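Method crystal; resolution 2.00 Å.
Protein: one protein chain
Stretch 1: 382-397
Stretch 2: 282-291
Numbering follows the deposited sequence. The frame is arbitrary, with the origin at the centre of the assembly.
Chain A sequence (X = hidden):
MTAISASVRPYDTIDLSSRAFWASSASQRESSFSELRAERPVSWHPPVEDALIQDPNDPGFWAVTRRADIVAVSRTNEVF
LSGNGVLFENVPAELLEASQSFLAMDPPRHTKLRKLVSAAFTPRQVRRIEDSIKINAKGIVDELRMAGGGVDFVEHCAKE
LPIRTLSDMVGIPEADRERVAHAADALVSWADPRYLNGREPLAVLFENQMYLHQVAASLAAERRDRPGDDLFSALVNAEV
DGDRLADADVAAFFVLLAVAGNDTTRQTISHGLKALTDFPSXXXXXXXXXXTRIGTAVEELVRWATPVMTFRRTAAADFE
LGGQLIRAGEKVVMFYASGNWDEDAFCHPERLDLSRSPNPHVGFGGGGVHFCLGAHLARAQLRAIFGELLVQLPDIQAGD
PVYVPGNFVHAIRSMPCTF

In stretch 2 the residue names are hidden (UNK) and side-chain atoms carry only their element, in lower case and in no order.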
# COMPACT_ATOMS: atom_id res chain seq x y z
N LEU A 382 -5.18 5.95 -11.51
CA LEU A 382 -4.22 5.38 -12.46
C LEU A 382 -4.71 5.53 -13.89
O LEU A 382 -3.91 5.78 -14.80
CB LEU A 382 -3.95 3.91 -12.14
CG LEU A 382 -3.56 3.63 -10.69
CD1 LEU A 382 -3.67 2.14 -10.37
CD2 LEU A 382 -2.17 4.16 -10.40
N ARG A 383 -6.01 5.36 -14.12
CA ARG A 383 -6.56 5.60 -15.45
C ARG A 383 -6.36 7.05 -15.88
O ARG A 383 -6.05 7.32 -17.05
CB ARG A 383 -8.05 5.23 -15.48
CG ARG A 383 -8.34 3.74 -15.34
CD ARG A 383 -9.79 3.43 -15.69
NE ARG A 383 -10.72 4.33 -15.02
CZ ARG A 383 -11.35 4.04 -13.88
NH1 ARG A 383 -11.14 2.88 -13.28
NH2 ARG A 383 -12.18 4.93 -13.34
N ALA A 384 -6.54 7.99 -14.96
CA ALA A 384 -6.47 9.40 -15.30
C ALA A 384 -5.04 9.87 -15.53
O ALA A 384 -4.77 10.59 -16.49
CB ALA A 384 -7.14 10.24 -14.21
N ILE A 385 -4.11 9.46 -14.66
CA ILE A 385 -2.75 9.98 -14.76
C ILE A 385 -2.02 9.37 -15.95
O ILE A 385 -1.23 10.05 -16.62
CB ILE A 385 -1.98 9.74 -13.44
CG1 ILE A 385 -0.68 10.55 -13.42
CG2 ILE A 385 -1.72 8.26 -13.20
CD1 ILE A 385 -0.89 12.05 -13.42
N PHE A 386 -2.28 8.10 -16.26
CA PHE A 386 -1.61 7.47 -17.39
C PHE A 386 -2.25 7.87 -18.71
O PHE A 386 -1.57 7.86 -19.74
CB PHE A 386 -1.60 5.95 -17.22
CG PHE A 386 -0.53 5.46 -16.28
CD1 PHE A 386 0.80 5.50 -16.64
CD2 PHE A 386 -0.87 4.98 -15.02
CE1 PHE A 386 1.78 5.05 -15.78
CE2 PHE A 386 0.11 4.54 -14.15
CZ PHE A 386 1.44 4.57 -14.53
N GLY A 387 -3.53 8.22 -18.70
CA GLY A 387 -4.14 8.76 -19.90
C GLY A 387 -3.63 10.16 -20.21
O GLY A 387 -3.44 10.51 -21.38
N GLU A 388 -3.40 10.97 -19.18
CA GLU A 388 -2.89 12.32 -19.39
C GLU A 388 -1.42 12.30 -19.78
O GLU A 388 -0.98 13.15 -20.57
CB GLU A 388 -3.10 13.17 -18.14
CG GLU A 388 -4.53 13.63 -17.95
CD GLU A 388 -5.12 14.21 -19.22
OE1 GLU A 388 -4.42 14.97 -19.93
OE2 GLU A 388 -6.29 13.91 -19.52
N LEU A 389 -0.64 11.36 -19.23
CA LEU A 389 0.75 11.23 -19.65
C LEU A 389 0.85 10.84 -21.12
O LEU A 389 1.82 11.22 -21.79
CB LEU A 389 1.47 10.20 -18.78
CG LEU A 389 1.82 10.64 -17.35
CD1 LEU A 389 2.20 9.44 -16.49
CD2 LEU A 389 2.93 11.68 -17.36
N LEU A 390 -0.13 10.11 -21.63
CA LEU A 390 -0.15 9.77 -23.05
C LEU A 390 -0.76 10.88 -23.90
O LEU A 390 -0.43 11.00 -25.08
CB LEU A 390 -0.90 8.46 -23.27
CG LEU A 390 -0.26 7.21 -22.68
CD1 LEU A 390 -0.90 5.95 -23.25
CD2 LEU A 390 1.24 7.21 -22.91
N VAL A 391 -1.64 11.69 -23.31
CA VAL A 391 -2.23 12.81 -24.05
C VAL A 391 -1.21 13.92 -24.23
O VAL A 391 -1.04 14.46 -25.33
CB VAL A 391 -3.50 13.31 -23.34
CG1 VAL A 391 -3.75 14.78 -23.67
CG2 VAL A 391 -4.70 12.47 -23.74
N GLN A 392 -0.50 14.28 -23.16
CA GLN A 392 0.37 15.45 -23.17
C GLN A 392 1.82 15.12 -23.52
O GLN A 392 2.46 15.88 -24.26
CB GLN A 392 0.31 16.15 -21.81
CG GLN A 392 -1.10 16.46 -21.34
CD GLN A 392 -1.14 17.60 -20.34
OE1 GLN A 392 -0.28 18.48 -20.35
NE2 GLN A 392 -2.14 17.59 -19.47
N LEU A 393 2.35 14.01 -23.01
CA LEU A 393 3.75 13.64 -23.18
C LEU A 393 3.85 12.26 -23.82
O LEU A 393 4.18 11.28 -23.14
CB LEU A 393 4.49 13.69 -21.85
CG LEU A 393 4.46 15.07 -21.20
CD1 LEU A 393 5.27 15.12 -19.92
CD2 LEU A 393 4.96 16.09 -22.20
N PRO A 394 3.61 12.16 -25.13
CA PRO A 394 3.60 10.84 -25.77
C PRO A 394 4.95 10.15 -25.77
O PRO A 394 4.99 8.92 -25.91
CB PRO A 394 3.13 11.14 -27.21
CG PRO A 394 2.51 12.50 -27.15
CD PRO A 394 3.26 13.24 -26.08
N ASP A 395 6.06 10.88 -25.61
CA ASP A 395 7.39 10.29 -25.66
C ASP A 395 8.04 10.20 -24.29
O ASP A 395 9.27 10.14 -24.19
CB ASP A 395 8.28 11.09 -26.61
CG ASP A 395 7.56 11.52 -27.87
OD1 ASP A 395 6.85 10.68 -28.47
OD2 ASP A 395 7.70 12.69 -28.28
N ILE A 396 7.24 10.18 -23.22
CA ILE A 396 7.81 10.14 -21.87
C ILE A 396 8.44 8.77 -21.62
O ILE A 396 7.92 7.73 -22.04
CB ILE A 396 6.74 10.47 -20.82
CG1 ILE A 396 7.38 10.61 -19.43
CG2 ILE A 396 5.64 9.42 -20.80
CD1 ILE A 396 6.40 10.96 -18.34
N GLN A 397 9.58 8.78 -20.94
CA GLN A 397 10.31 7.56 -20.60
C GLN A 397 10.93 7.72 -19.22
O GLN A 397 11.44 8.79 -18.88
CB GLN A 397 11.40 7.25 -21.64
CG GLN A 397 10.87 6.68 -22.94
CD GLN A 397 11.50 5.35 -23.29
OE1 GLN A 397 12.73 5.22 -23.31
NE2 GLN A 397 10.67 4.35 -23.55
N UNK A 282 3.96 -3.03 -25.04
CA UNK A 282 2.78 -2.98 -24.19
C UNK A 282 2.19 -1.57 -24.15
O UNK A 282 0.96 -1.41 -24.12
c UNK A 282 3.13 -3.46 -22.78
n UNK A 282 1.17 -5.56 -22.47
c UNK A 282 2.32 -5.83 -23.06
o UNK A 282 2.46 -6.74 -23.87
c UNK A 282 3.49 -4.93 -22.71
N UNK A 283 3.04 -0.55 -24.16
CA UNK A 283 2.55 0.82 -24.20
C UNK A 283 1.85 1.12 -25.52
O UNK A 283 0.79 1.75 -25.54
c UNK A 283 3.27 3.27 -23.95
n UNK A 283 5.42 6.40 -24.04
c UNK A 283 3.69 1.81 -23.97
c UNK A 283 4.74 5.23 -23.42
c UNK A 283 4.39 4.17 -24.44
N UNK A 284 2.42 0.66 -26.63
CA UNK A 284 1.78 0.85 -27.93
C UNK A 284 0.46 0.10 -28.02
O UNK A 284 -0.49 0.58 -28.66
c UNK A 284 2.72 0.41 -29.06
N UNK A 285 0.37 -1.07 -27.38
CA UNK A 285 -0.89 -1.80 -27.35
C UNK A 285 -1.97 -1.03 -26.59
O UNK A 285 -3.11 -0.95 -27.04
n UNK A 285 -3.66 -5.35 -26.93
c UNK A 285 -3.67 -3.70 -23.18
c UNK A 285 -4.72 -4.57 -23.49
c UNK A 285 -3.82 -4.90 -25.64
c UNK A 285 -1.93 -3.97 -26.54
c UNK A 285 -2.53 -4.79 -27.46
c UNK A 285 -0.68 -3.18 -26.73
c UNK A 285 -4.82 -5.18 -24.71
c UNK A 285 -2.75 -4.03 -25.37
c UNK A 285 -2.68 -3.42 -24.11
N UNK A 286 -1.61 -0.45 -25.44
CA UNK A 286 -2.57 0.34 -24.69
C UNK A 286 -2.97 1.60 -25.45
O UNK A 286 -4.15 1.97 -25.48
c UNK A 286 -2.80 1.66 -22.44
c UNK A 286 -2.08 1.91 -21.12
c UNK A 286 -4.20 1.11 -22.20
c UNK A 286 -1.99 0.70 -23.32
N UNK A 287 -2.00 2.26 -26.09
CA UNK A 287 -2.30 3.48 -26.83
C UNK A 287 -3.19 3.22 -28.04
O UNK A 287 -3.98 4.09 -28.43
c UNK A 287 -1.07 5.34 -28.22
c UNK A 287 -0.99 4.15 -27.26
c UNK A 287 -1.80 6.50 -27.56
c UNK A 287 0.33 5.76 -28.66
N UNK A 288 -3.10 2.02 -28.63
CA UNK A 288 -3.88 1.71 -29.82
C UNK A 288 -5.38 1.66 -29.55
O UNK A 288 -6.17 1.84 -30.48
c UNK A 288 -3.42 0.38 -30.42
N UNK A 289 -5.78 1.42 -28.30
CA UNK A 289 -7.19 1.37 -27.93
C UNK A 289 -7.34 1.61 -26.43
O UNK A 289 -7.63 0.68 -25.68
o UNK A 289 -9.87 -0.85 -29.11
c UNK A 289 -7.80 0.03 -28.33
o UNK A 289 -9.90 1.13 -28.17
c UNK A 289 -9.30 0.11 -28.55
N UNK A 290 -7.14 2.86 -26.01
CA UNK A 290 -6.98 3.15 -24.59
C UNK A 290 -8.25 2.87 -23.80
O UNK A 290 -8.22 2.17 -22.78
c UNK A 290 -4.71 5.17 -21.15
c UNK A 290 -4.98 4.82 -22.46
c UNK A 290 -6.55 4.61 -24.41
c UNK A 290 -7.25 5.51 -22.17
c UNK A 290 -5.70 5.69 -20.35
c UNK A 290 -6.98 5.86 -20.86
c UNK A 290 -6.25 4.99 -22.98
N UNK A 291 -9.39 3.42 -24.24
CA UNK A 291 -10.61 3.34 -23.44
C UNK A 291 -11.08 1.90 -23.28
O UNK A 291 -11.71 1.56 -22.27
c UNK A 291 -11.70 4.20 -24.07
c UNK A 291 -11.40 5.68 -23.97
o UNK A 291 -11.14 6.31 -25.02
o UNK A 291 -11.41 6.22 -22.85

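Position 282 has three side-chain carbons, the third carrying one oxygen and one nitrogen. This is a terminal amide on a two-carbon stem: Gln282. It stays out of reach of stretch 1, and its backbone O accepts a hydrogen bond from the backbone N of position 286.

Position 283 has four carbons in a row ending in nitrogen. The CA-to-CB bond points toward stretch 1, and the terminal nitrogen lies near two backbone carbonyls there. An unbranched chain with a terminal amine is lysine, Lys283. Its NZ gives weak hydrogen bonds to Pro394 O at 3.2 Å and Ile396 O at 3.5 Å. Its CE lies 4.1 Å from Leu390 CD2.

Position 284 has a single carbon, which points away from stretch 1. It is Ala284.

Position 285 has one carbon, then fused five- and six-membered rings holding eight carbons and one nitrogen. That is an indole, so Trp285. It does not reach stretch 1.

Position 286 has four carbons, forked at the second. The fork beyond CB indicates leucine, Leu286. It is buried, and its CA-to-CB bond points toward stretch 1. Its nearest approach is Leu286 CD2 to Leu390 CD1, at 4.7 Å.

Position 287 has the same four carbons and the same fork. Its CA-to-CB bond points sideways, though the end of the side chain comes nearer, and its CB lies 4.4 Å from Leu390 CD1. It is Leu287.

Position 288 has one carbon and no contact with stretch 1: Ala288.

Position 289 has two carbons, the second carrying two oxygens. A carboxylate directly on CB means aspartate, Asp289. It occupies the N-cap position of the next helix, but its side chain makes no capping bond.

Position 290 has one carbon followed by a ring of six carbons, with no heteroatom. The ring packs against Gly387. It is Phe290. Its CZ lies 3.5 Å from Gly387 CA and 3.7 Å from Arg383 O, which sits at the ring edge.

Position 291 has two carbons, the second carrying two oxygens. It is Asp291, exposed and out of reach.

The contact rests on Phe290 and Lys283, with Leu390 between them. Gly387 has no side chain, so the ring can come close to the helix backbone. An ideal CB there would be only 3.1 Å from Phe290 CZ. Leu390 points toward stretch 2, and its CD1 lies 4.3 Å from Phe290 CD1. Beyond the helix, the Leu393 to Ile396 turn presents the carbonyls that meet the lysine amine. Packing is therefore joined to weak polar contacts, and the two stretches together bury 366 Å².

Stretch 2 282-291: QKAWLLADFD
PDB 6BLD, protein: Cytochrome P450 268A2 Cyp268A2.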